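Local coordinates for envelopment polyprotein (PDB 7A56) that forms the class II fusion glycoprotein Gc of Schmallenberg virus, here in its postfusion form, and probably merges viral and host membranes during entry, at residues L118-P123 with E186-K191; G148-S153 with G177-I182. All blocks are in the same frame, centred on the assembly; numbering follows the deposited sequence.

Contact 1: L118-P123 with E186-K191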
loop_
_atom_site.group_PDB
_atom_site.type_symbol
_atom_site.label_atom_id
_atom_site.label_comp_id
_atom_site.label_asym_id
_atom_site.label_seq_id
_atom_site.Cartn_x
_atom_site.Cartn_y
_atom_site.Cartn_z
ATOM N N LEU A 118 17.878 0.975 -12.698
ATOM C CA LEU A 118 17.190 1.039 -13.993
ATOM C C LEU A 118 17.853 1.983 -14.998
ATOM O O LEU A 118 18.172 1.541 -16.100
ATOM C CB LEU A 118 15.724 1.465 -13.823
ATOM C CG LEU A 118 14.861 0.551 -12.956
ATOM C CD1 LEU A 118 13.439 1.132 -13.032
ATOM C CD2 LEU A 118 14.938 -0.892 -13.409
ATOM N N TYR A 119 18.061 3.259 -14.648
ATOM C CA TYR A 119 18.590 4.181 -15.655
ATOM C C TYR A 119 18.940 5.496 -14.968
ATOM O O TYR A 119 18.510 5.761 -13.845
ATOM C CB TYR A 119 17.564 4.415 -16.782
ATOM C CG TYR A 119 16.232 4.979 -16.268
ATOM C CD1 TYR A 119 16.121 6.343 -15.948
ATOM C CD2 TYR A 119 15.088 4.159 -16.164
ATOM C CE1 TYR A 119 14.946 6.880 -15.542
ATOM C CE2 TYR A 119 13.892 4.671 -15.712
ATOM C CZ TYR A 119 13.827 6.030 -15.398
ATOM O OH TYR A 119 12.659 6.576 -14.920
ATOM N N GLU A 120 19.672 6.345 -15.677
ATOM C CA GLU A 120 19.876 7.736 -15.300
ATOM C C GLU A 120 19.005 8.615 -16.182
ATOM O O GLU A 120 18.729 8.264 -17.333
ATOM C CB GLU A 120 21.333 8.171 -15.490
ATOM C CG GLU A 120 22.283 7.737 -14.467
ATOM C CD GLU A 120 23.706 8.166 -14.805
ATOM O OE1 GLU A 120 24.211 7.794 -15.902
ATOM O OE2 GLU A 120 24.314 8.889 -13.978
ATOM N N THR A 121 18.600 9.777 -15.648
ATOM C CA THR A 121 17.895 10.782 -16.445
ATOM C C THR A 121 18.377 12.158 -15.990
ATOM O O THR A 121 19.082 12.304 -14.980
ATOM C CB THR A 121 16.331 10.633 -16.373
ATOM O OG1 THR A 121 15.707 11.406 -17.415
ATOM C CG2 THR A 121 15.713 11.084 -14.982
ATOM N N GLY A 122 18.017 13.161 -16.787
ATOM C CA GLY A 122 18.342 14.551 -16.573
ATOM C C GLY A 122 17.904 15.319 -17.813
ATOM O O GLY A 122 17.262 14.761 -18.700
ATOM N N PRO A 123 18.208 16.604 -17.897
ATOM C CA PRO A 123 17.668 17.408 -19.008
ATOM C C PRO A 123 18.410 17.147 -20.309
ATOM O O PRO A 123 19.581 16.769 -20.325
ATOM C CB PRO A 123 17.919 18.843 -18.543
ATOM C CG PRO A 123 19.239 18.683 -17.699
ATOM C CD PRO A 123 19.045 17.399 -16.972
ATOM N N GLU A 186 21.350 13.469 -13.906
ATOM C CA GLU A 186 21.080 14.133 -12.622
ATOM C C GLU A 186 20.462 13.187 -11.576
ATOM O O GLU A 186 20.788 13.308 -10.394
ATOM C CB GLU A 186 20.173 15.357 -12.835
ATOM C CG GLU A 186 20.880 16.491 -13.664
ATOM C CD GLU A 186 21.772 17.342 -12.785
ATOM O OE1 GLU A 186 22.471 18.247 -13.306
ATOM O OE2 GLU A 186 21.741 17.111 -11.529
ATOM N N TYR A 187 19.621 12.231 -11.993
ATOM C CA TYR A 187 19.008 11.287 -11.049
ATOM C C TYR A 187 19.235 9.863 -11.549
ATOM O O TYR A 187 19.252 9.619 -12.766
ATOM C CB TYR A 187 17.483 11.506 -10.898
ATOM C CG TYR A 187 17.021 12.835 -10.330
ATOM C CD1 TYR A 187 17.011 13.997 -11.120
ATOM C CD2 TYR A 187 16.533 12.919 -9.003
ATOM C CE1 TYR A 187 16.550 15.201 -10.608
ATOM C CE2 TYR A 187 16.075 14.127 -8.484
ATOM C CZ TYR A 187 16.079 15.266 -9.293
ATOM O OH TYR A 187 15.609 16.470 -8.798
ATOM N N LYS A 188 19.409 8.923 -10.598
ATOM C CA LYS A 188 19.485 7.486 -10.876
ATOM C C LYS A 188 18.212 6.835 -10.370
ATOM O O LYS A 188 17.825 7.051 -9.228
ATOM C CB LYS A 188 20.687 6.813 -10.208
ATOM C CG LYS A 188 22.017 7.537 -10.458
ATOM C CD LYS A 188 23.214 6.677 -10.005
ATOM C CE LYS A 188 24.510 7.081 -10.742
ATOM N NZ LYS A 188 24.823 8.525 -10.577
ATOM N N ILE A 189 17.595 6.022 -11.205
ATOM C CA ILE A 189 16.296 5.437 -10.937
ATOM C C ILE A 189 16.504 3.944 -10.729
ATOM O O ILE A 189 17.257 3.288 -11.496
ATOM C CB ILE A 189 15.275 5.743 -12.056
ATOM C CG1 ILE A 189 14.717 7.187 -11.949
ATOM C CG2 ILE A 189 14.080 4.765 -11.944
ATOM C CD1 ILE A 189 15.696 8.358 -12.028
ATOM N N TYR A 190 15.880 3.434 -9.615
ATOM C CA TYR A 190 15.919 2.046 -9.160
ATOM C C TYR A 190 14.516 1.481 -8.971
ATOM O O TYR A 190 13.567 2.202 -8.664
ATOM C CB TYR A 190 16.615 1.921 -7.816
ATOM C CG TYR A 190 18.050 2.408 -7.846
ATOM C CD1 TYR A 190 18.344 3.750 -7.683
ATOM C CD2 TYR A 190 19.094 1.506 -7.949
ATOM C CE1 TYR A 190 19.670 4.202 -7.698
ATOM C CE2 TYR A 190 20.408 1.928 -7.936
ATOM C CZ TYR A 190 20.682 3.278 -7.799
ATOM O OH TYR A 190 21.991 3.700 -7.746
ATOM N N LYS A 191 14.404 0.169 -9.149
ATOM C CA LYS A 191 13.163 -0.560 -8.930
ATOM C C LYS A 191 13.351 -1.560 -7.775
ATOM O O LYS A 191 14.393 -2.227 -7.693
ATOM C CB LYS A 191 12.768 -1.309 -10.189
ATOM C CG LYS A 191 11.360 -1.871 -10.142
ATOM C CD LYS A 191 11.091 -2.611 -11.458
ATOM C CE LYS A 191 9.630 -2.987 -11.572
ATOM N NZ LYS A 191 9.261 -3.558 -12.930
HETATM O O HOH W 1 23.397 10.401 -11.852
#
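Ile-189 lies across the Tyr-119 ring on the buried face of an antiparallel strand pair, and this is where residues 118-123 and 186-191 pack tightly. Its CB sits over one face of the ring, 3.8 Å from the centroid, in a CH-pi contact shifted toward the rim; CG1 reaches Tyr-119 CE1 and CG2 meets CZ. Tyr-119 CG stands between its own backbone N and carbonyl carbon (chi1 58°), and the ring beyond it meets Ile-189. Thr-121 CG2 closes the side of the cluster at Ile-189 CD1, 4.0 Å away. Each end of the pairing carries a classic beta bulge. Ile-189 O accepts from Leu-118 N at 2.7 Å and, at greater length, from Tyr-119 N; Thr-121 O is gripped by Glu-186 N and Tyr-187 N from opposite faces of its plane.

The other face is looser and more exposed. Glu-120 and Lys-188 run side by side, pointing the same way, and their salt bridge is long, with Glu-120 OE2 3.5 Å from Lys-188 NZ. A water joins the same two atoms, donating to OE2 at 2.8 Å and accepting from NZ.

Strand 241-245 pairs with the far edge of strand 187-192, and strand 268-270 lies against Tyr-119 and Glu-120, while helix 305-308 packs on Thr-121 and Tyr-187.

Contact 2: G148-S153 with G177-I182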
loop_
_atom_site.group_PDB
_atom_site.type_symbol
_atom_site.label_atom_id
_atom_site.label_comp_id
_atom_site.label_asym_id
_atom_site.label_seq_id
_atom_site.Cartn_x
_atom_site.Cartn_y
_atom_site.Cartn_z
ATOM N N GLY A 148 17.232 2.629 -31.077
ATOM C CA GLY A 148 17.062 3.662 -30.080
ATOM C C GLY A 148 16.984 5.078 -30.632
ATOM O O GLY A 148 16.665 6.000 -29.885
ATOM N N TRP A 149 17.273 5.268 -31.900
ATOM C CA TRP A 149 17.164 6.565 -32.559
ATOM C C TRP A 149 15.769 6.700 -33.156
ATOM O O TRP A 149 15.212 5.715 -33.660
ATOM C CB TRP A 149 18.224 6.664 -33.651
ATOM C CG TRP A 149 19.598 6.737 -33.106
ATOM C CD1 TRP A 149 20.162 5.903 -32.152
ATOM C CD2 TRP A 149 20.608 7.681 -33.460
ATOM N NE1 TRP A 149 21.474 6.265 -31.923
ATOM C CE2 TRP A 149 21.764 7.368 -32.690
ATOM C CE3 TRP A 149 20.651 8.783 -34.342
ATOM C CZ2 TRP A 149 22.943 8.105 -32.780
ATOM C CZ3 TRP A 149 21.826 9.517 -34.423
ATOM C CH2 TRP A 149 22.969 9.161 -33.634
ATOM N N VAL A 150 15.186 7.914 -33.099
ATOM C CA VAL A 150 13.867 8.106 -33.701
ATOM C C VAL A 150 14.117 8.723 -35.085
ATOM O O VAL A 150 15.164 9.326 -35.346
ATOM C CB VAL A 150 12.871 8.948 -32.870
ATOM C CG1 VAL A 150 12.507 8.208 -31.529
ATOM C CG2 VAL A 150 13.454 10.299 -32.513
ATOM N N THR A 151 13.183 8.512 -36.009
ATOM C CA THR A 151 13.408 8.976 -37.392
ATOM C C THR A 151 12.567 10.196 -37.740
ATOM O O THR A 151 11.586 10.542 -37.080
ATOM C CB THR A 151 13.103 7.863 -38.392
ATOM O OG1 THR A 151 11.768 7.417 -38.168
ATOM C CG2 THR A 151 14.041 6.658 -38.192
ATOM N N PHE A 152 12.962 10.852 -38.844
ATOM C CA PHE A 152 12.155 11.936 -39.367
ATOM C C PHE A 152 12.368 11.978 -40.874
ATOM O O PHE A 152 13.410 11.548 -41.371
ATOM C CB PHE A 152 12.522 13.311 -38.775
ATOM C CG PHE A 152 14.019 13.592 -38.737
ATOM C CD1 PHE A 152 14.676 14.122 -39.857
ATOM C CD2 PHE A 152 14.748 13.364 -37.554
ATOM C CE1 PHE A 152 16.027 14.373 -39.838
ATOM C CE2 PHE A 152 16.121 13.627 -37.513
ATOM C CZ PHE A 152 16.763 14.132 -38.687
ATOM N N SER A 153 11.373 12.484 -41.596
ATOM C CA SER A 153 11.535 12.558 -43.064
ATOM C C SER A 153 10.502 13.519 -43.643
ATOM O O SER A 153 9.437 13.755 -43.052
ATOM C CB SER A 153 11.402 11.189 -43.744
ATOM O OG SER A 153 10.104 10.636 -43.507
ATOM N N GLY A 177 16.275 11.534 -41.762
ATOM C CA GLY A 177 17.362 11.225 -40.866
ATOM C C GLY A 177 16.856 10.578 -39.589
ATOM O O GLY A 177 15.738 10.046 -39.532
ATOM N N SER A 178 17.723 10.622 -38.574
ATOM C CA SER A 178 17.408 10.041 -37.261
ATOM C C SER A 178 18.120 10.847 -36.180
ATOM O O SER A 178 19.076 11.592 -36.454
ATOM C CB SER A 178 17.809 8.566 -37.198
ATOM O OG SER A 178 19.135 8.396 -37.655
ATOM N N CYS A 179 17.705 10.639 -34.920
ATOM C CA CYS A 179 18.310 11.438 -33.870
ATOM C C CYS A 179 18.108 10.745 -32.522
ATOM O O CYS A 179 17.229 9.906 -32.377
ATOM C CB CYS A 179 17.710 12.858 -33.840
ATOM S SG CYS A 179 15.919 12.972 -33.563
ATOM N N GLN A 180 18.910 11.153 -31.537
ATOM C CA GLN A 180 18.758 10.695 -30.148
ATOM C C GLN A 180 19.218 11.838 -29.246
ATOM O O GLN A 180 20.211 12.505 -29.576
ATOM C CB GLN A 180 19.592 9.426 -29.957
ATOM C CG GLN A 180 19.385 8.650 -28.658
ATOM C CD GLN A 180 20.240 7.416 -28.698
ATOM O OE1 GLN A 180 21.459 7.518 -28.738
ATOM N NE2 GLN A 180 19.603 6.241 -28.761
ATOM N N ASP A 181 18.457 12.117 -28.176
ATOM C CA ASP A 181 18.860 13.152 -27.211
ATOM C C ASP A 181 20.212 12.855 -26.575
ATOM O O ASP A 181 20.634 11.694 -26.440
ATOM C CB ASP A 181 17.860 13.283 -26.069
ATOM C CG ASP A 181 16.586 14.022 -26.463
ATOM O OD1 ASP A 181 16.333 14.202 -27.694
ATOM O OD2 ASP A 181 15.811 14.372 -25.517
ATOM N N ILE A 182 20.884 13.934 -26.165
ATOM C CA ILE A 182 21.980 13.902 -25.191
ATOM C C ILE A 182 21.490 14.587 -23.920
ATOM O O ILE A 182 20.917 15.704 -23.994
ATOM C CB ILE A 182 23.226 14.632 -25.715
ATOM C CG1 ILE A 182 23.687 14.062 -27.043
ATOM C CG2 ILE A 182 24.346 14.594 -24.621
ATOM C CD1 ILE A 182 24.519 15.102 -27.864
#
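An antiparallel pairing of strands 150-158 and 172-183, tied by a disulfide to a more distant part of the chain, brings Phe-152 against Gly-177 and Trp-149 against Gln-180. Val-150 and Cys-179 form one hydrogen-bonded pair, in which Val-150 N to Cys-179 O and Cys-179 N to Val-150 O are both 2.9 Å; Phe-152 and Gly-177 form the next, and Thr-151 faces Ser-178 between them.

Phe-152 CG stands between its backbone N and carbonyl carbon (chi1 46°). One face of the ring lies over the Gly-177 backbone, with Gly-177 CA 4.0 Å from the ring centroid in a CH-pi contact and the carbonyl carbon over the ring centre. Gly-177 has no side chain, and the ring lies directly on its backbone. Cys-179 SG meets the same ring at its edge, 4.0 Å from Phe-152 CE2, and touches Val-150 CG2 as well; it is bonded to Cys-299.

At the other end, Gln-180 CB is centred over the five-membered ring of Trp-149, 3.9 Å from its centroid. The two side chains cross at about a right angle, with amide and indole planes 45° apart. Gln-180 NE2 gives a weak bond to Gly-148 O at 3.2 Å.

The chemistry is divided between an apolar face of Val-150, Phe-152 and Cys-179, pinned at Cys-179 by the disulfide and also lined by Leu-296, and an end where Trp-149 and Gln-180 meet through a CH-pi contact and the amide adds only a weak polar tie.

Contact 1 and contact 2 are neighbouring antiparallel strand pairings joined through strand 98-134, with centres about 21 Å apart. Contact 2 is nested along the chain inside the loop that contact 1 closes: strand 98-134 leads on to strand 150-158, and strand 172-183 to strand 187-192. The segments adjoin in sequence without further touch between them. Strand 98-134 pairs with strand 187-192 in contact 1 and also with strand 172-183, which carries one side of contact 2. Contact 2 lies farther out, about 38 Å from the chain centre to its own centre, against about 18 Å for contact 1.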